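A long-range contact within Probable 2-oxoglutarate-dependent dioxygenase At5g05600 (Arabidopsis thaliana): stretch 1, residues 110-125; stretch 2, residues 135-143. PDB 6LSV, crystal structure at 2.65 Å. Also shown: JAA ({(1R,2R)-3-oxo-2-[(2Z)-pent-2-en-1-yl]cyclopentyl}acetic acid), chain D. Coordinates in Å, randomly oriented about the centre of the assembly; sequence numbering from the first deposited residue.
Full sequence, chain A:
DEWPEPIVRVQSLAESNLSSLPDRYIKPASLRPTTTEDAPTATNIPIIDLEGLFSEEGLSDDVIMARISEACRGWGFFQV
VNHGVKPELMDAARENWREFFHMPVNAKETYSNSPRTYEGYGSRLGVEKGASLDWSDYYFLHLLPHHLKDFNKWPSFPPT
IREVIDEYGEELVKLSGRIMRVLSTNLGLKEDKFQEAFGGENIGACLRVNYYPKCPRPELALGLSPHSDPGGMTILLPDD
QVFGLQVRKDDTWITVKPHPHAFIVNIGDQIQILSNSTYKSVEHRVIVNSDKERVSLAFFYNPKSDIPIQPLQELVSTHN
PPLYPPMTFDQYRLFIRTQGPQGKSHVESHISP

Stretch 1, residues 110-125: TYSNSPRTYEGYGSRL
Stretch 2, residues 135-143: WSDYYFLHL

Residues 120-122 pair antiparallel with 138-140 of the strand 137-143. The register is G120 with F140, Y121 with Y139 and G122 with Y138, at CA-CA distances of 5.2, 4.6 and 5.2 Å. The two stretches bury 688 Å² between them, both sides summed.

Four backbone hydrogen bonds set the register. G120 N donates to F140 O at 2.8 Å, and F140 N returns to G120 O at 2.9 Å. G122 N donates to Y138 O at 2.8 Å, and Y138 N returns to G122 O at 2.8 Å. Y121 is the non-hydrogen-bonded position here. Its backbone is satisfied within its own stretch: Y121 N donates to Y111 O at 2.7 Å, and N113 N donates to Y121 O at 2.8 Å.

G120 is called for by its backbone angles; at G122 the deposited Y138 ring leaves no room for a CB. G120 has phi/psi 119/-149, and a CB would also lie 2.4 Å from Y111 O. At G122 (-128/160) a CB would lie 2.3 Å from Y138 CZ. The bare CA atoms instead meet ring faces. G120 CA is 3.8 Å from the centroid of the Y139 ring (chi1 -154°, t; chi2 -82°). G122 CA is 3.8 Å from that of the Y138 ring (chi1 68°, p; chi2 90°).

Y138 loses the most area to the other stretch, 126 Å². Its ring runs back across G122, and its hydroxyl is satisfied in both roles. Y138 OH donates to R124 O at 2.7 Å and accepts from N113 ND2 at 2.9 Å. N113 (chi1 73°, p; chi2 -20°) also donates from ND2 to Y118 O at 3.1 Å, so its amide ties the turn to the strand.

S123 (chi1 -86°, m) faces D137 (chi1 -59°, m; chi2 -33°). S123 OG donates to D137 OD1 in a very short bond of 2.5 Å. Both D137 carboxylate oxygens have further partners elsewhere in the structure. Nearby, water 2 donates to S123 O at 3.2 Å and to S136 OG at 3.0 Å.

Near the other end, water 1 donates to E119 OE2 at 2.7 Å and accepts from H142 N at 2.9 Å. E119 takes chi1 -69° (m) and chi2 166° (t). Its OE2 also lies 3.5 Å from H142 CD2, at the ring edge.

Apolar contacts add to the polar ones. Y121 CB (chi1 176°, t) is 4.1 Å from Y139 CD2. Y118 has phi/psi 64/-2, and its CB is 4.0 Å from F140 CD2 (chi1 -179°, t). These two residues also line JAA: F140 CZ is 3.7 Å from JAA C06, and Y118 CB is 3.7 Å from JAA C07.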

# COMPACT_ATOMS: atom_id res chain seq x y z
N THR A 110 -10.32 15.76 -14.87
CA THR A 110 -11.63 15.91 -14.25
C THR A 110 -11.81 15.00 -13.04
O THR A 110 -12.76 15.20 -12.28
CB THR A 110 -12.72 15.62 -15.27
OG1 THR A 110 -14.00 15.86 -14.69
CG2 THR A 110 -12.63 14.18 -15.70
N TYR A 111 -10.92 14.03 -12.84
CA TYR A 111 -10.95 13.15 -11.68
C TYR A 111 -10.01 13.60 -10.57
O TYR A 111 -9.79 12.86 -9.61
CB TYR A 111 -10.59 11.72 -12.09
CG TYR A 111 -11.62 11.03 -12.95
CD1 TYR A 111 -12.95 10.94 -12.55
CD2 TYR A 111 -11.26 10.44 -14.16
CE1 TYR A 111 -13.88 10.30 -13.33
CE2 TYR A 111 -12.18 9.79 -14.94
CZ TYR A 111 -13.50 9.72 -14.53
OH TYR A 111 -14.43 9.08 -15.31
N SER A 112 -9.45 14.81 -10.69
CA SER A 112 -8.49 15.35 -9.73
C SER A 112 -8.97 15.14 -8.29
O SER A 112 -10.12 15.43 -7.95
CB SER A 112 -8.27 16.84 -9.99
OG SER A 112 -7.06 17.25 -9.36
N ASN A 113 -8.07 14.63 -7.45
CA ASN A 113 -8.40 14.41 -6.05
C ASN A 113 -8.08 15.66 -5.24
O ASN A 113 -7.43 16.60 -5.72
CB ASN A 113 -7.68 13.19 -5.50
CG ASN A 113 -6.18 13.41 -5.29
OD1 ASN A 113 -5.57 14.31 -5.85
ND2 ASN A 113 -5.58 12.55 -4.47
N SER A 114 -8.53 15.67 -4.00
CA SER A 114 -8.38 16.79 -3.08
C SER A 114 -8.03 16.22 -1.71
O SER A 114 -8.31 15.05 -1.43
CB SER A 114 -9.65 17.63 -3.00
OG SER A 114 -10.50 17.16 -1.97
N PRO A 115 -7.41 17.03 -0.84
CA PRO A 115 -6.84 16.46 0.40
C PRO A 115 -7.85 15.99 1.45
O PRO A 115 -7.43 15.36 2.43
CB PRO A 115 -5.98 17.61 0.96
CG PRO A 115 -5.82 18.58 -0.17
CD PRO A 115 -7.03 18.44 -1.03
N ARG A 116 -9.16 16.25 1.29
CA ARG A 116 -10.08 15.87 2.36
C ARG A 116 -10.63 14.45 2.20
O ARG A 116 -10.99 13.83 3.21
CB ARG A 116 -11.24 16.87 2.46
CG ARG A 116 -11.99 16.75 3.78
CD ARG A 116 -11.11 17.20 4.95
NE ARG A 116 -11.03 16.20 6.02
CZ ARG A 116 -10.86 16.47 7.31
NH1 ARG A 116 -10.80 15.48 8.19
NH2 ARG A 116 -10.74 17.73 7.72
N THR A 117 -10.69 13.91 0.99
CA THR A 117 -10.97 12.49 0.80
C THR A 117 -9.91 11.76 -0.01
O THR A 117 -9.86 10.52 0.05
CB THR A 117 -12.33 12.27 0.12
OG1 THR A 117 -12.25 12.69 -1.25
CG2 THR A 117 -13.43 13.05 0.83
N TYR A 118 -9.07 12.48 -0.76
CA TYR A 118 -8.00 11.91 -1.58
C TYR A 118 -8.53 11.02 -2.69
O TYR A 118 -7.75 10.50 -3.50
CB TYR A 118 -7.01 11.14 -0.70
CG TYR A 118 -5.88 11.98 -0.14
CD1 TYR A 118 -4.74 12.21 -0.89
CD2 TYR A 118 -5.97 12.54 1.13
CE1 TYR A 118 -3.70 12.98 -0.38
CE2 TYR A 118 -4.93 13.31 1.64
CZ TYR A 118 -3.80 13.52 0.88
OH TYR A 118 -2.78 14.28 1.39
N GLU A 119 -9.85 10.85 -2.76
CA GLU A 119 -10.44 10.00 -3.80
C GLU A 119 -10.22 10.62 -5.17
O GLU A 119 -10.47 11.81 -5.38
CB GLU A 119 -11.94 9.83 -3.56
CG GLU A 119 -12.31 8.99 -2.35
CD GLU A 119 -13.77 9.14 -1.98
OE1 GLU A 119 -14.17 10.24 -1.56
OE2 GLU A 119 -14.53 8.16 -2.13
N GLY A 120 -9.73 9.80 -6.10
CA GLY A 120 -9.62 10.20 -7.49
C GLY A 120 -8.19 10.18 -7.98
O GLY A 120 -7.36 9.38 -7.53
N TYR A 121 -7.91 11.08 -8.93
CA TYR A 121 -6.63 11.14 -9.62
C TYR A 121 -5.69 12.07 -8.87
O TYR A 121 -5.96 13.27 -8.74
CB TYR A 121 -6.87 11.62 -11.06
CG TYR A 121 -5.64 11.82 -11.91
CD1 TYR A 121 -4.69 10.82 -12.06
CD2 TYR A 121 -5.45 13.01 -12.60
CE1 TYR A 121 -3.58 11.00 -12.86
CE2 TYR A 121 -4.34 13.21 -13.40
CZ TYR A 121 -3.41 12.20 -13.53
OH TYR A 121 -2.30 12.40 -14.32
N GLY A 122 -4.58 11.51 -8.35
CA GLY A 122 -3.69 12.26 -7.50
C GLY A 122 -2.25 12.19 -7.98
O GLY A 122 -1.86 11.29 -8.73
N SER A 123 -1.45 13.16 -7.51
CA SER A 123 -0.02 13.18 -7.79
C SER A 123 0.85 13.44 -6.57
O SER A 123 2.07 13.37 -6.69
CB SER A 123 0.31 14.24 -8.86
OG SER A 123 0.15 13.70 -10.16
N ARG A 124 0.27 13.74 -5.40
CA ARG A 124 1.07 13.94 -4.20
C ARG A 124 0.27 13.45 -3.00
O ARG A 124 -0.94 13.24 -3.06
CB ARG A 124 1.47 15.41 -4.03
CG ARG A 124 0.35 16.31 -3.55
CD ARG A 124 0.81 17.76 -3.43
NE ARG A 124 1.39 18.03 -2.12
CZ ARG A 124 2.26 19.00 -1.87
NH1 ARG A 124 2.66 19.81 -2.85
NH2 ARG A 124 2.73 19.17 -0.65
N LEU A 125 0.99 13.28 -1.89
CA LEU A 125 0.40 12.84 -0.63
C LEU A 125 0.97 13.74 0.46
O LEU A 125 2.19 13.79 0.66
CB LEU A 125 0.71 11.37 -0.36
CG LEU A 125 0.22 10.67 0.91
CD1 LEU A 125 -1.28 10.85 1.09
CD2 LEU A 125 0.58 9.19 0.85
N TRP A 135 8.11 10.69 -7.84
CA TRP A 135 7.95 10.55 -9.29
C TRP A 135 6.87 9.52 -9.60
O TRP A 135 7.12 8.44 -10.13
CB TRP A 135 9.28 10.17 -9.93
CG TRP A 135 9.32 10.44 -11.41
CD1 TRP A 135 9.14 9.54 -12.42
CD2 TRP A 135 9.53 11.71 -12.04
NE1 TRP A 135 9.24 10.16 -13.64
CE2 TRP A 135 9.48 11.49 -13.44
CE3 TRP A 135 9.77 13.00 -11.57
CZ2 TRP A 135 9.65 12.53 -14.36
CZ3 TRP A 135 9.94 14.02 -12.48
CH2 TRP A 135 9.88 13.78 -13.86
N SER A 136 5.63 9.89 -9.27
CA SER A 136 4.52 8.99 -9.55
C SER A 136 3.22 9.77 -9.53
O SER A 136 3.07 10.76 -8.81
CB SER A 136 4.44 7.85 -8.53
OG SER A 136 4.66 8.32 -7.21
N ASP A 137 2.28 9.29 -10.34
CA ASP A 137 0.87 9.63 -10.24
C ASP A 137 0.13 8.42 -9.68
O ASP A 137 0.65 7.30 -9.70
CB ASP A 137 0.29 10.02 -11.61
CG ASP A 137 1.01 11.20 -12.23
OD1 ASP A 137 1.47 12.09 -11.48
OD2 ASP A 137 1.11 11.25 -13.47
N TYR A 138 -1.08 8.64 -9.18
CA TYR A 138 -1.81 7.54 -8.58
C TYR A 138 -3.31 7.81 -8.67
O TYR A 138 -3.75 8.93 -8.94
CB TYR A 138 -1.39 7.33 -7.12
CG TYR A 138 -1.80 8.46 -6.20
CD1 TYR A 138 -3.03 8.44 -5.55
CD2 TYR A 138 -0.96 9.55 -5.98
CE1 TYR A 138 -3.41 9.47 -4.71
CE2 TYR A 138 -1.34 10.58 -5.14
CZ TYR A 138 -2.57 10.54 -4.51
OH TYR A 138 -2.95 11.56 -3.68
N TYR A 139 -4.08 6.75 -8.43
CA TYR A 139 -5.53 6.84 -8.28
C TYR A 139 -5.93 6.18 -6.97
O TYR A 139 -5.34 5.18 -6.56
CB TYR A 139 -6.28 6.16 -9.44
CG TYR A 139 -7.66 6.73 -9.65
CD1 TYR A 139 -8.73 6.32 -8.87
CD2 TYR A 139 -7.88 7.70 -10.62
CE1 TYR A 139 -9.99 6.85 -9.06
CE2 TYR A 139 -9.14 8.23 -10.82
CZ TYR A 139 -10.19 7.80 -10.03
OH TYR A 139 -11.44 8.34 -10.23
N PHE A 140 -6.94 6.75 -6.31
CA PHE A 140 -7.39 6.25 -5.02
C PHE A 140 -8.91 6.19 -5.00
O PHE A 140 -9.58 7.13 -5.45
CB PHE A 140 -6.87 7.15 -3.89
CG PHE A 140 -7.27 6.70 -2.51
CD1 PHE A 140 -6.78 5.52 -1.98
CD2 PHE A 140 -8.14 7.47 -1.75
CE1 PHE A 140 -7.15 5.12 -0.71
CE2 PHE A 140 -8.51 7.06 -0.48
CZ PHE A 140 -8.02 5.89 0.04
N LEU A 141 -9.45 5.08 -4.50
CA LEU A 141 -10.89 4.89 -4.40
C LEU A 141 -11.18 3.92 -3.27
O LEU A 141 -10.32 3.14 -2.86
CB LEU A 141 -11.49 4.38 -5.73
CG LEU A 141 -11.02 3.03 -6.29
CD1 LEU A 141 -11.87 1.87 -5.79
CD2 LEU A 141 -11.00 3.06 -7.82
N HIS A 142 -12.42 3.97 -2.78
CA HIS A 142 -12.88 3.09 -1.72
C HIS A 142 -13.68 1.93 -2.29
O HIS A 142 -14.38 2.07 -3.30
CB HIS A 142 -13.73 3.85 -0.71
CG HIS A 142 -12.96 4.79 0.16
ND1 HIS A 142 -12.12 4.36 1.17
CD2 HIS A 142 -12.89 6.14 0.17
CE1 HIS A 142 -11.57 5.40 1.76
NE2 HIS A 142 -12.02 6.50 1.17
N LEU A 143 -13.58 0.77 -1.63
CA LEU A 143 -14.39 -0.40 -1.95
C LEU A 143 -15.35 -0.78 -0.83
O LEU A 143 -16.51 -1.11 -1.11
CB LEU A 143 -13.49 -1.60 -2.26
CG LEU A 143 -12.51 -1.42 -3.42
CD1 LEU A 143 -11.22 -2.16 -3.13
CD2 LEU A 143 -13.12 -1.89 -4.72
O01 JAA D . -3.09 7.47 -1.10
O02 JAA D . -6.23 5.22 3.96
O03 JAA D . -6.09 7.30 4.59
C04 JAA D . -4.46 6.60 1.86
C05 JAA D . -3.08 6.89 1.05
C06 JAA D . -5.32 7.87 1.58
C07 JAA D . -4.73 8.50 0.51
C08 JAA D . -3.50 7.54 0.00
C09 JAA D . -2.36 5.54 0.62
C10 JAA D . -4.25 6.45 3.26
C11 JAA D . -1.43 5.06 1.73
C12 JAA D . -5.60 6.31 3.97
C13 JAA D . -0.18 4.70 1.49
C14 JAA D . 0.40 4.75 0.08
C15 JAA D . 1.71 5.54 0.10
O HOH W 1 -13.90 6.18 -3.91
O HOH W 2 3.13 10.45 -5.84